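ADP compounds hydrolase nudE (Escherichia coli, PDB 1VHZ) hydrolyses ADP-ribose, NADH and the diadenosine polyphosphates Ap2A and Ap3A as a homodimeric, magnesium-dependent Nudix enzyme. Local coordinates at residues T17-R20 and T25-S28; L31-S34 and V40-R43; I54-I57 and L62-I65; G78-L83 and K99-F104. All coordinates share one frame; numbering follows the deposited sequence.

Contact 1 (T17-R20 and T25-S28); sequences TVAR and TVES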
loop_
_atom_site.group_PDB
_atom_site.type_symbol
_atom_site.label_atom_id
_atom_site.label_comp_id
_atom_site.label_asym_id
_atom_site.label_seq_id
_atom_site.Cartn_x
_atom_site.Cartn_y
_atom_site.Cartn_z
ATOM N N THR A 17 -24.301 3.686 6.098
ATOM C CA THR A 17 -23.733 2.327 6.023
ATOM C C THR A 17 -24.569 1.591 4.983
ATOM O O THR A 17 -25.790 1.559 5.123
ATOM C CB THR A 17 -23.780 1.635 7.377
ATOM O OG1 THR A 17 -22.870 2.316 8.251
ATOM C CG2 THR A 17 -23.394 0.164 7.289
ATOM N N VAL A 18 -23.935 1.033 3.967
ATOM C CA VAL A 18 -24.725 0.396 2.909
ATOM C C VAL A 18 -24.445 -1.074 2.744
ATOM O O VAL A 18 -25.035 -1.734 1.879
ATOM C CB VAL A 18 -24.468 1.195 1.611
ATOM C CG1 VAL A 18 -23.179 0.771 0.933
ATOM C CG2 VAL A 18 -25.639 1.133 0.660
ATOM N N ALA A 19 -23.526 -1.610 3.539
ATOM C CA ALA A 19 -23.174 -3.024 3.464
ATOM C C ALA A 19 -22.229 -3.368 4.611
ATOM O O ALA A 19 -21.312 -2.616 4.933
ATOM C CB ALA A 19 -22.600 -3.393 2.115
ATOM N N ARG A 20 -22.511 -4.489 5.272
ATOM C CA ARG A 20 -21.682 -4.885 6.405
ATOM C C ARG A 20 -21.502 -6.392 6.480
ATOM O O ARG A 20 -22.451 -7.160 6.390
ATOM C CB ARG A 20 -22.244 -4.295 7.695
ATOM C CG ARG A 20 -23.600 -4.768 8.117
ATOM C CD ARG A 20 -24.578 -3.689 8.495
ATOM N NE ARG A 20 -24.117 -2.645 9.366
ATOM C CZ ARG A 20 -23.505 -2.727 10.532
ATOM N NH1 ARG A 20 -23.217 -3.904 11.074
ATOM N NH2 ARG A 20 -23.167 -1.612 11.173
ATOM N N THR A 25 -17.272 -2.863 6.866
ATOM C CA THR A 25 -18.456 -2.019 6.914
ATOM C C THR A 25 -18.279 -0.906 5.886
ATOM O O THR A 25 -17.423 -0.036 6.004
ATOM C CB THR A 25 -18.939 -1.573 8.278
ATOM O OG1 THR A 25 -19.512 -0.247 8.209
ATOM C CG2 THR A 25 -17.905 -1.635 9.363
ATOM N N VAL A 26 -19.011 -1.048 4.779
ATOM C CA VAL A 26 -18.941 -0.092 3.687
ATOM C C VAL A 26 -20.010 0.985 3.778
ATOM O O VAL A 26 -21.192 0.774 4.012
ATOM C CB VAL A 26 -18.888 -0.757 2.311
ATOM C CG1 VAL A 26 -19.621 -2.084 2.302
ATOM C CG2 VAL A 26 -19.406 0.146 1.192
ATOM N N GLU A 27 -19.527 2.224 3.639
ATOM C CA GLU A 27 -20.320 3.421 3.693
ATOM C C GLU A 27 -20.448 4.129 2.344
ATOM O O GLU A 27 -19.528 4.120 1.532
ATOM C CB GLU A 27 -19.641 4.458 4.625
ATOM C CG GLU A 27 -19.711 4.052 6.081
ATOM C CD GLU A 27 -19.020 5.042 6.979
ATOM O OE1 GLU A 27 -18.153 5.782 6.475
ATOM O OE2 GLU A 27 -19.359 5.097 8.173
ATOM N N SER A 28 -21.606 4.732 2.154
ATOM C CA SER A 28 -21.880 5.523 0.950
ATOM C C SER A 28 -21.770 6.982 1.433
ATOM O O SER A 28 -22.335 7.290 2.486
ATOM C CB SER A 28 -23.265 5.268 0.392
ATOM O OG SER A 28 -23.298 5.467 -1.010
HETATM O O HOH W 1 -22.064 4.772 8.581
#

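Contact 2 (L31-S34 and V40-R43); sequences LEFS and VYER. With APR (adenosine-5-diphosphoribose), chain C.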
loop_
_atom_site.group_PDB
_atom_site.type_symbol
_atom_site.label_atom_id
_atom_site.label_comp_id
_atom_site.label_asym_id
_atom_site.label_seq_id
_atom_site.Cartn_x
_atom_site.Cartn_y
_atom_site.Cartn_z
ATOM N N LEU A 31 -21.185 13.686 -1.439
ATOM C CA LEU A 31 -20.284 14.813 -1.394
ATOM C C LEU A 31 -20.664 15.955 -2.333
ATOM O O LEU A 31 -21.176 15.730 -3.418
ATOM C CB LEU A 31 -18.882 14.365 -1.887
ATOM C CG LEU A 31 -18.046 13.535 -0.921
ATOM C CD1 LEU A 31 -16.761 13.087 -1.599
ATOM C CD2 LEU A 31 -17.741 14.327 0.345
ATOM N N GLU A 32 -20.274 17.155 -1.918
ATOM C CA GLU A 32 -20.486 18.327 -2.737
ATOM C C GLU A 32 -19.121 19.031 -2.830
ATOM O O GLU A 32 -18.664 19.560 -1.823
ATOM C CB GLU A 32 -21.534 19.328 -2.276
ATOM C CG GLU A 32 -21.848 20.327 -3.420
ATOM C CD GLU A 32 -22.957 21.288 -3.000
ATOM O OE1 GLU A 32 -24.104 20.832 -2.801
ATOM O OE2 GLU A 32 -22.685 22.492 -2.861
ATOM N N PHE A 33 -18.529 18.957 -4.013
ATOM C CA PHE A 33 -17.238 19.611 -4.200
ATOM C C PHE A 33 -17.390 21.125 -4.245
ATOM O O PHE A 33 -18.486 21.661 -4.319
ATOM C CB PHE A 33 -16.558 19.059 -5.451
ATOM C CG PHE A 33 -16.145 17.620 -5.250
ATOM C CD1 PHE A 33 -17.031 16.588 -5.524
ATOM C CD2 PHE A 33 -14.883 17.311 -4.766
ATOM C CE1 PHE A 33 -16.652 15.268 -5.340
ATOM C CE2 PHE A 33 -14.500 15.994 -4.566
ATOM C CZ PHE A 33 -15.392 14.968 -4.849
ATOM N N SER A 34 -16.287 21.848 -4.144
ATOM C CA SER A 34 -16.216 23.283 -4.163
ATOM C C SER A 34 -16.862 23.962 -5.368
ATOM O O SER A 34 -17.265 25.103 -5.255
ATOM C CB SER A 34 -14.718 23.734 -4.164
ATOM O OG SER A 34 -14.474 23.982 -2.776
ATOM N N VAL A 40 -21.522 10.568 -5.277
ATOM C CA VAL A 40 -21.703 9.613 -4.184
ATOM C C VAL A 40 -20.520 8.638 -4.228
ATOM O O VAL A 40 -20.321 7.961 -5.242
ATOM C CB VAL A 40 -23.010 8.816 -4.321
ATOM C CG1 VAL A 40 -23.148 7.799 -3.195
ATOM C CG2 VAL A 40 -24.208 9.765 -4.332
ATOM N N TYR A 41 -19.692 8.662 -3.199
ATOM C CA TYR A 41 -18.528 7.785 -3.147
ATOM C C TYR A 41 -18.760 6.659 -2.135
ATOM O O TYR A 41 -19.608 6.773 -1.252
ATOM C CB TYR A 41 -17.288 8.545 -2.684
ATOM C CG TYR A 41 -16.561 9.417 -3.668
ATOM C CD1 TYR A 41 -15.312 9.948 -3.332
ATOM C CD2 TYR A 41 -17.075 9.728 -4.915
ATOM C CE1 TYR A 41 -14.619 10.760 -4.215
ATOM C CE2 TYR A 41 -16.405 10.538 -5.808
ATOM C CZ TYR A 41 -15.176 11.046 -5.447
ATOM O OH TYR A 41 -14.490 11.837 -6.332
ATOM N N GLU A 42 -17.959 5.608 -2.260
ATOM C CA GLU A 42 -18.067 4.503 -1.306
ATOM C C GLU A 42 -16.702 4.321 -0.641
ATOM O O GLU A 42 -15.677 4.556 -1.277
ATOM C CB GLU A 42 -18.528 3.220 -1.956
ATOM C CG GLU A 42 -20.019 3.123 -2.203
ATOM C CD GLU A 42 -20.455 1.718 -2.567
ATOM O OE1 GLU A 42 -19.566 0.869 -2.807
ATOM O OE2 GLU A 42 -21.677 1.482 -2.607
ATOM N N ARG A 43 -16.707 3.958 0.631
ATOM C CA ARG A 43 -15.480 3.749 1.372
ATOM C C ARG A 43 -15.743 2.798 2.549
ATOM O O ARG A 43 -16.880 2.546 2.939
ATOM C CB ARG A 43 -14.905 5.052 1.983
ATOM C CG ARG A 43 -15.831 5.609 3.061
ATOM C CD ARG A 43 -15.304 6.878 3.701
ATOM N NE ARG A 43 -16.148 7.277 4.819
ATOM C CZ ARG A 43 -16.194 8.453 5.418
ATOM N NH1 ARG A 43 -17.022 8.629 6.440
ATOM N NH2 ARG A 43 -15.429 9.465 5.021
HETATM N N1 APR C . -15.837 6.017 -4.318
HETATM C C2 APR C . -16.251 6.131 -5.659
HETATM N N3 APR C . -15.607 6.740 -6.656
HETATM C C4 APR C . -14.379 7.316 -6.257
HETATM C C5 APR C . -13.814 7.294 -4.965
HETATM C C6 APR C . -14.604 6.594 -3.930
HETATM N N6 APR C . -14.207 6.490 -2.660
HETATM N N7 APR C . -12.600 7.962 -4.957
HETATM C C8 APR C . -12.436 8.376 -6.220
HETATM N N9 APR C . -13.477 8.012 -7.032
HETATM C "C1'" APR C . -13.730 8.276 -8.616
HETATM C "C2'" APR C . -13.799 9.811 -8.855
HETATM O "O2'" APR C . -14.722 10.065 -9.896
HETATM C "C3'" APR C . -12.358 10.232 -9.325
HETATM O "O3'" APR C . -12.395 10.863 -10.597
HETATM O "O4'" APR C . -12.578 7.887 -9.303
HETATM C "C4'" APR C . -11.558 8.997 -9.413
HETATM C "C5'" APR C . -10.948 8.966 -10.759
#

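Contact 3 (I54-I57 and L62-I65); sequences IVPI and LILI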
loop_
_atom_site.group_PDB
_atom_site.type_symbol
_atom_site.label_atom_id
_atom_site.label_comp_id
_atom_site.label_asym_id
_atom_site.label_seq_id
_atom_site.Cartn_x
_atom_site.Cartn_y
_atom_site.Cartn_z
ATOM N N ILE A 54 6.686 -4.866 11.890
ATOM C CA ILE A 54 7.981 -4.952 12.548
ATOM C C ILE A 54 9.050 -5.588 11.678
ATOM O O ILE A 54 8.852 -6.619 11.046
ATOM C CB ILE A 54 7.903 -5.783 13.852
ATOM C CG1 ILE A 54 6.714 -5.347 14.692
ATOM C CG2 ILE A 54 9.195 -5.651 14.650
ATOM C CD1 ILE A 54 5.431 -6.072 14.364
ATOM N N VAL A 55 10.191 -4.932 11.656
ATOM C CA VAL A 55 11.352 -5.354 10.913
ATOM C C VAL A 55 12.482 -5.693 11.895
ATOM O O VAL A 55 13.261 -4.830 12.291
ATOM C CB VAL A 55 11.804 -4.247 9.940
ATOM C CG1 VAL A 55 13.022 -4.691 9.153
ATOM C CG2 VAL A 55 10.667 -3.882 8.965
ATOM N N PRO A 56 12.579 -6.962 12.257
ATOM C CA PRO A 56 13.591 -7.460 13.158
ATOM C C PRO A 56 14.917 -7.713 12.458
ATOM O O PRO A 56 14.978 -8.246 11.348
ATOM C CB PRO A 56 13.032 -8.761 13.703
ATOM C CG PRO A 56 11.703 -8.956 13.067
ATOM C CD PRO A 56 11.665 -8.068 11.853
ATOM N N ILE A 57 15.986 -7.250 13.085
ATOM C CA ILE A 57 17.349 -7.433 12.596
ATOM C C ILE A 57 18.152 -8.158 13.680
ATOM O O ILE A 57 18.116 -7.691 14.831
ATOM C CB ILE A 57 18.044 -6.081 12.323
ATOM C CG1 ILE A 57 17.281 -5.292 11.270
ATOM C CG2 ILE A 57 19.503 -6.304 11.926
ATOM C CD1 ILE A 57 17.729 -3.893 10.991
ATOM N N LEU A 62 17.798 -9.905 8.337
ATOM C CA LEU A 62 16.418 -9.485 8.533
ATOM C C LEU A 62 15.685 -10.786 8.939
ATOM O O LEU A 62 16.169 -11.854 8.528
ATOM C CB LEU A 62 15.826 -9.074 7.193
ATOM C CG LEU A 62 15.575 -7.634 6.835
ATOM C CD1 LEU A 62 16.344 -6.647 7.675
ATOM C CD2 LEU A 62 15.824 -7.405 5.349
ATOM N N ILE A 63 14.638 -10.710 9.705
ATOM C CA ILE A 63 13.853 -11.889 10.038
ATOM C C ILE A 63 12.503 -11.705 9.298
ATOM O O ILE A 63 11.774 -10.783 9.658
ATOM C CB ILE A 63 13.508 -12.113 11.513
ATOM C CG1 ILE A 63 14.739 -12.201 12.410
ATOM C CG2 ILE A 63 12.685 -13.404 11.622
ATOM C CD1 ILE A 63 15.730 -13.272 12.013
ATOM N N LEU A 64 12.247 -12.508 8.288
ATOM C CA LEU A 64 10.999 -12.391 7.529
ATOM C C LEU A 64 10.105 -13.567 7.920
ATOM O O LEU A 64 10.636 -14.522 8.481
ATOM C CB LEU A 64 11.252 -12.552 6.033
ATOM C CG LEU A 64 12.096 -11.548 5.260
ATOM C CD1 LEU A 64 11.475 -10.166 5.291
ATOM C CD2 LEU A 64 13.529 -11.493 5.743
ATOM N N ILE A 65 8.819 -13.498 7.581
ATOM C CA ILE A 65 7.924 -14.598 7.849
ATOM C C ILE A 65 7.106 -14.945 6.594
ATOM O O ILE A 65 6.963 -14.125 5.698
ATOM C CB ILE A 65 6.949 -14.354 9.011
ATOM C CG1 ILE A 65 6.233 -13.011 8.811
ATOM C CG2 ILE A 65 7.663 -14.379 10.359
ATOM C CD1 ILE A 65 4.932 -12.894 9.549
HETATM O O HOH W 2 9.047 -10.013 10.282
#

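Contact 4 (G78-L83 and K99-F104); sequences GFSKGL and KEEVGF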
loop_
_atom_site.group_PDB
_atom_site.type_symbol
_atom_site.label_atom_id
_atom_site.label_comp_id
_atom_site.label_asym_id
_atom_site.label_seq_id
_atom_site.Cartn_x
_atom_site.Cartn_y
_atom_site.Cartn_z
ATOM N N GLY A 78 7.413 -11.771 3.948
ATOM C CA GLY A 78 7.519 -10.363 4.331
ATOM C C GLY A 78 7.700 -10.141 5.818
ATOM O O GLY A 78 8.108 -11.021 6.559
ATOM N N PHE A 79 7.417 -8.913 6.225
ATOM C CA PHE A 79 7.561 -8.496 7.603
ATOM C C PHE A 79 6.292 -8.759 8.407
ATOM O O PHE A 79 5.175 -8.698 7.903
ATOM C CB PHE A 79 7.943 -7.013 7.671
ATOM C CG PHE A 79 9.183 -6.705 6.868
ATOM C CD1 PHE A 79 9.127 -5.868 5.769
ATOM C CD2 PHE A 79 10.402 -7.285 7.211
ATOM C CE1 PHE A 79 10.274 -5.587 5.036
ATOM C CE2 PHE A 79 11.542 -7.014 6.482
ATOM C CZ PHE A 79 11.487 -6.159 5.391
ATOM N N SER A 80 6.514 -9.095 9.656
ATOM C CA SER A 80 5.436 -9.367 10.618
ATOM C C SER A 80 4.598 -8.122 10.783
ATOM O O SER A 80 5.087 -6.982 10.813
ATOM C CB SER A 80 6.138 -9.884 11.892
ATOM O OG SER A 80 5.441 -9.468 13.043
ATOM N N LYS A 81 3.286 -8.248 10.779
ATOM C CA LYS A 81 2.341 -7.157 10.864
ATOM C C LYS A 81 1.192 -7.510 11.806
ATOM O O LYS A 81 0.787 -8.678 11.864
ATOM C CB LYS A 81 1.678 -6.954 9.460
ATOM C CG LYS A 81 2.618 -6.492 8.383
ATOM C CD LYS A 81 2.109 -6.564 6.966
ATOM C CE LYS A 81 3.233 -6.400 5.945
ATOM N NZ LYS A 81 3.952 -7.670 5.590
ATOM N N GLY A 82 0.609 -6.501 12.427
ATOM C CA GLY A 82 -0.531 -6.711 13.318
ATOM C C GLY A 82 -1.187 -5.366 13.638
ATOM O O GLY A 82 -0.804 -4.312 13.142
ATOM N N LEU A 83 -2.184 -5.407 14.505
ATOM C CA LEU A 83 -2.895 -4.229 14.922
ATOM C C LEU A 83 -2.418 -3.725 16.281
ATOM O O LEU A 83 -1.965 -4.482 17.128
ATOM C CB LEU A 83 -4.402 -4.545 15.011
ATOM C CG LEU A 83 -5.052 -4.940 13.687
ATOM C CD1 LEU A 83 -6.520 -5.313 13.908
ATOM C CD2 LEU A 83 -4.933 -3.804 12.685
ATOM N N LYS A 99 6.704 -11.081 19.782
ATOM C CA LYS A 99 6.645 -12.179 20.716
ATOM C C LYS A 99 5.633 -13.232 20.260
ATOM O O LYS A 99 5.962 -14.410 20.274
ATOM C CB LYS A 99 6.293 -11.734 22.140
ATOM C CG LYS A 99 7.335 -10.894 22.834
ATOM C CD LYS A 99 6.832 -10.381 24.191
ATOM C CE LYS A 99 7.904 -9.419 24.747
ATOM N NZ LYS A 99 7.341 -8.625 25.872
ATOM N N GLU A 100 4.454 -12.770 19.846
ATOM C CA GLU A 100 3.405 -13.635 19.368
ATOM C C GLU A 100 3.749 -14.315 18.042
ATOM O O GLU A 100 3.439 -15.485 17.831
ATOM C CB GLU A 100 2.095 -12.856 19.128
ATOM C CG GLU A 100 1.346 -12.415 20.369
ATOM C CD GLU A 100 0.189 -11.485 20.092
ATOM O OE1 GLU A 100 -0.314 -10.869 21.057
ATOM O OE2 GLU A 100 -0.235 -11.319 18.915
ATOM N N GLU A 101 4.407 -13.596 17.128
ATOM C CA GLU A 101 4.646 -14.210 15.821
ATOM C C GLU A 101 5.961 -14.907 15.622
ATOM O O GLU A 101 6.030 -15.930 14.933
ATOM C CB GLU A 101 4.466 -13.118 14.742
ATOM C CG GLU A 101 3.030 -12.577 14.741
ATOM C CD GLU A 101 2.720 -11.748 13.513
ATOM O OE1 GLU A 101 3.527 -11.721 12.562
ATOM O OE2 GLU A 101 1.642 -11.117 13.489
ATOM N N VAL A 102 6.997 -14.428 16.282
ATOM C CA VAL A 102 8.333 -14.993 16.068
ATOM C C VAL A 102 9.022 -15.480 17.296
ATOM O O VAL A 102 10.147 -15.987 17.216
ATOM C CB VAL A 102 9.040 -13.863 15.276
ATOM C CG1 VAL A 102 10.389 -13.458 15.744
ATOM C CG2 VAL A 102 8.999 -14.244 13.793
ATOM N N GLY A 103 8.421 -15.375 18.485
ATOM C CA GLY A 103 9.039 -15.856 19.696
ATOM C C GLY A 103 10.156 -15.016 20.266
ATOM O O GLY A 103 10.908 -15.494 21.123
ATOM N N PHE A 104 10.254 -13.736 19.925
ATOM C CA PHE A 104 11.282 -12.877 20.481
ATOM C C PHE A 104 10.636 -11.529 20.891
ATOM O O PHE A 104 9.641 -11.120 20.331
ATOM C CB PHE A 104 12.364 -12.491 19.498
ATOM C CG PHE A 104 13.348 -13.485 18.994
ATOM C CD1 PHE A 104 14.385 -13.949 19.786
ATOM C CD2 PHE A 104 13.284 -13.926 17.672
ATOM C CE1 PHE A 104 15.318 -14.844 19.305
ATOM C CE2 PHE A 104 14.217 -14.823 17.180
ATOM C CZ PHE A 104 15.233 -15.286 17.996
HETATM O O HOH W 3 2.129 -10.846 10.265
#

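Contact 1 (T17-R20 and T25-S28)
Strands T17-R20 and T25-S28 run antiparallel, their directions 159° apart, and the pairing slips by one residue where V18 and A19 both face V26. The carbonyl oxygen of V26 takes the V18 N-H at 2.8 Å (V18 N to V26 O) in a nearly straight bond, while the N-H of A19 reaches the same oxygen only weakly. V26 N bonds back to A19 O, also at 2.8 Å. A19 and V26 share one face, where A19 CB sits tightly against one branch of the valine, 3.3 Å from V26 CG1. The other branch, V26 CG2, meets V18 CG1 at 3.8 Å; a chi1 of 30°, away from the staggered values, spreads the V26 methyls toward both partners. On the opposite face are T17, R20, T25 and E27. T17 CG2 approaches T25 OG1, which is buried with no polar partner in the model, and a water lies 2.6 Å from T17 OG1 and 2.8 Å from E27 OE2, joining them. The other carboxylate oxygen, E27 OE1, forms a salt bridge with R43 of strand 38-44, so this buried glutamate ties the hairpin to the third strand. V18 and V26 also pack on S21 of the second subunit. V18 and A19 opposite the single V26 make a classic beta bulge, set in the first hairpin of the three-stranded N-terminal antiparallel sheet that helps build the dimer.

Contact 2 (L31-S34 and V40-R43)
L31 and F33 both approach the Y41 ring, but in different ways. The leucine comes over one face: its CD1 methyl lies 4.2 Å from the ring centroid, 24° off the ring normal, a CH-pi contact offset toward Y41 CD1 and CE1. F33 meets the far end of the ring, its CZ 3.6 Å from Y41 OH, and the two aromatic side chains cross at about a right angle. Y41 holds its CG anti to the carbonyl carbon (chi1 -79°), a setting that swings the ring off the strand to lie between L31 and the bound ADP-ribose. The adenine covers the face opposite the leucine, with APR C5 3.5 Å from Y41 CD1, and the phenol end reaches the ribose, Y41 OH lying 3.3 Å from APR C2'. Next along the strand, main-chain atoms of E42 recognise the base: E42 N donates to APR N1 at 3.0 Å, and APR N6 donates to E42 O at 2.8 Å. The E42 carboxylate turns away to bond S21, R22 and L23 of the second subunit. With a serine in place of Y41, the adenine would probably lose the face it lies against, and a gap would open beside L31 and F33. The hairpin supplies one side of the ADP-ribose pocket, completed by S120 and Y121, near the dimer interface, the Y41 ring held between L31 and the base.

Contact 3 (I54-I57 and L62-I65)
I63 N donates to P56 O at 3.0 Å, the one direct hydrogen bond between I54-I57 and L62-I65. It is bent, 143° at the hydrogen, and the donor is tilted 30° from the carbonyl plane. The same oxygen also receives a CA-H contact from L62, so two neighbouring residues of the second strand converge on P56 O. Beyond this bond the strands splay, and a water takes over: it donates to I63 O at 2.9 Å and more weakly to I54 O. The proline ring crosses the I63 side chain at about a right angle, its CB and CG bearing on the branched carbon, with P56 CG 4.0 Å from I63 CB. P56 CD, which occupies the place of an amide hydrogen, approaches I63 O at 3.5 Å. L62 belongs to the other face, where its CD1 methyl touches two residues of the first strand, 4.1 Å from V55 CG1 and 4.0 Å from I57 CG1. V55 CG1 is anti to its backbone N (chi1 -180°) and lies alongside the leucine, pointing the same way. Helix 90-102 packs over P56 through L98, and W152 packs on L62. Having no N-H, the proline cannot return a backbone bond to I63, so these two buried segments share a single direct bond, supplemented by a bridging water and close aliphatic packing.

Contact 4 (G78-L83 and K99-F104)
S80 on strand 80-83 meets E101 on helix 90-102, joining the strand that leads into the Nudix box to the helix that carries its glutamates. The direct bond runs from S80 OG to E101 OE1 at 3.0 Å, and the hydroxyl arrives from above the carboxylate, 72° out of its plane. E101 reaches the strand because CG stands anti to the carbonyl carbon (chi1 -62°) and the chain is extended beyond it. A water-mediated link supplements this bond: K81 N donates to the water at 2.9 Å, and the water lies 2.8 Å from E101 OE1. Electrostatics are less comfortable at the other oxygen. E101 OE2 stands 3.1 Å from K81 O, an approach of two acceptors, and lies near the E97 carboxylate; such crowding of negative groups is consistent with the divalent-metal site to which both glutamates are assigned by similarity. A lysine in place of E101 removes a carboxylate from the probable metal site and would probably leave S80 OG without its acceptor. Apolar packing comes from I65 of strand 61-69, which touches S80, E101 and V102. G103 takes positive phi and its N bonds K99 O. K81 points its CB away from the helix, and its ammonium is shared by N171 OD1 and F79, K81 NZ lying 2.8 Å from F79 O, in the carbonyl plane and on a lone pair.

Contacts 1 and 2 share strand 25-32 in the N-terminal three-stranded sheet; contacts 3 and 4 lie together in the larger mixed sheet and the Nudix helix. The centre of contact 3 is about 36 Å from that of contact 1 and about 40 Å from that of contact 2. Both N-terminal contacts touch the second subunit, and S28 packing on V40 joins them; contact 1 is partly exposed, whereas contact 2 is buried around the ligand. Contact 3 is wholly buried and largely aliphatic. Contact 4, only partly buried and about 8 Å away between centres, is polar, and backbone pairing of I54 with S80 and I65 with G78 ties it to contact 3. Adenine recognition and the probable metal site thus occupy separate regions of one chain.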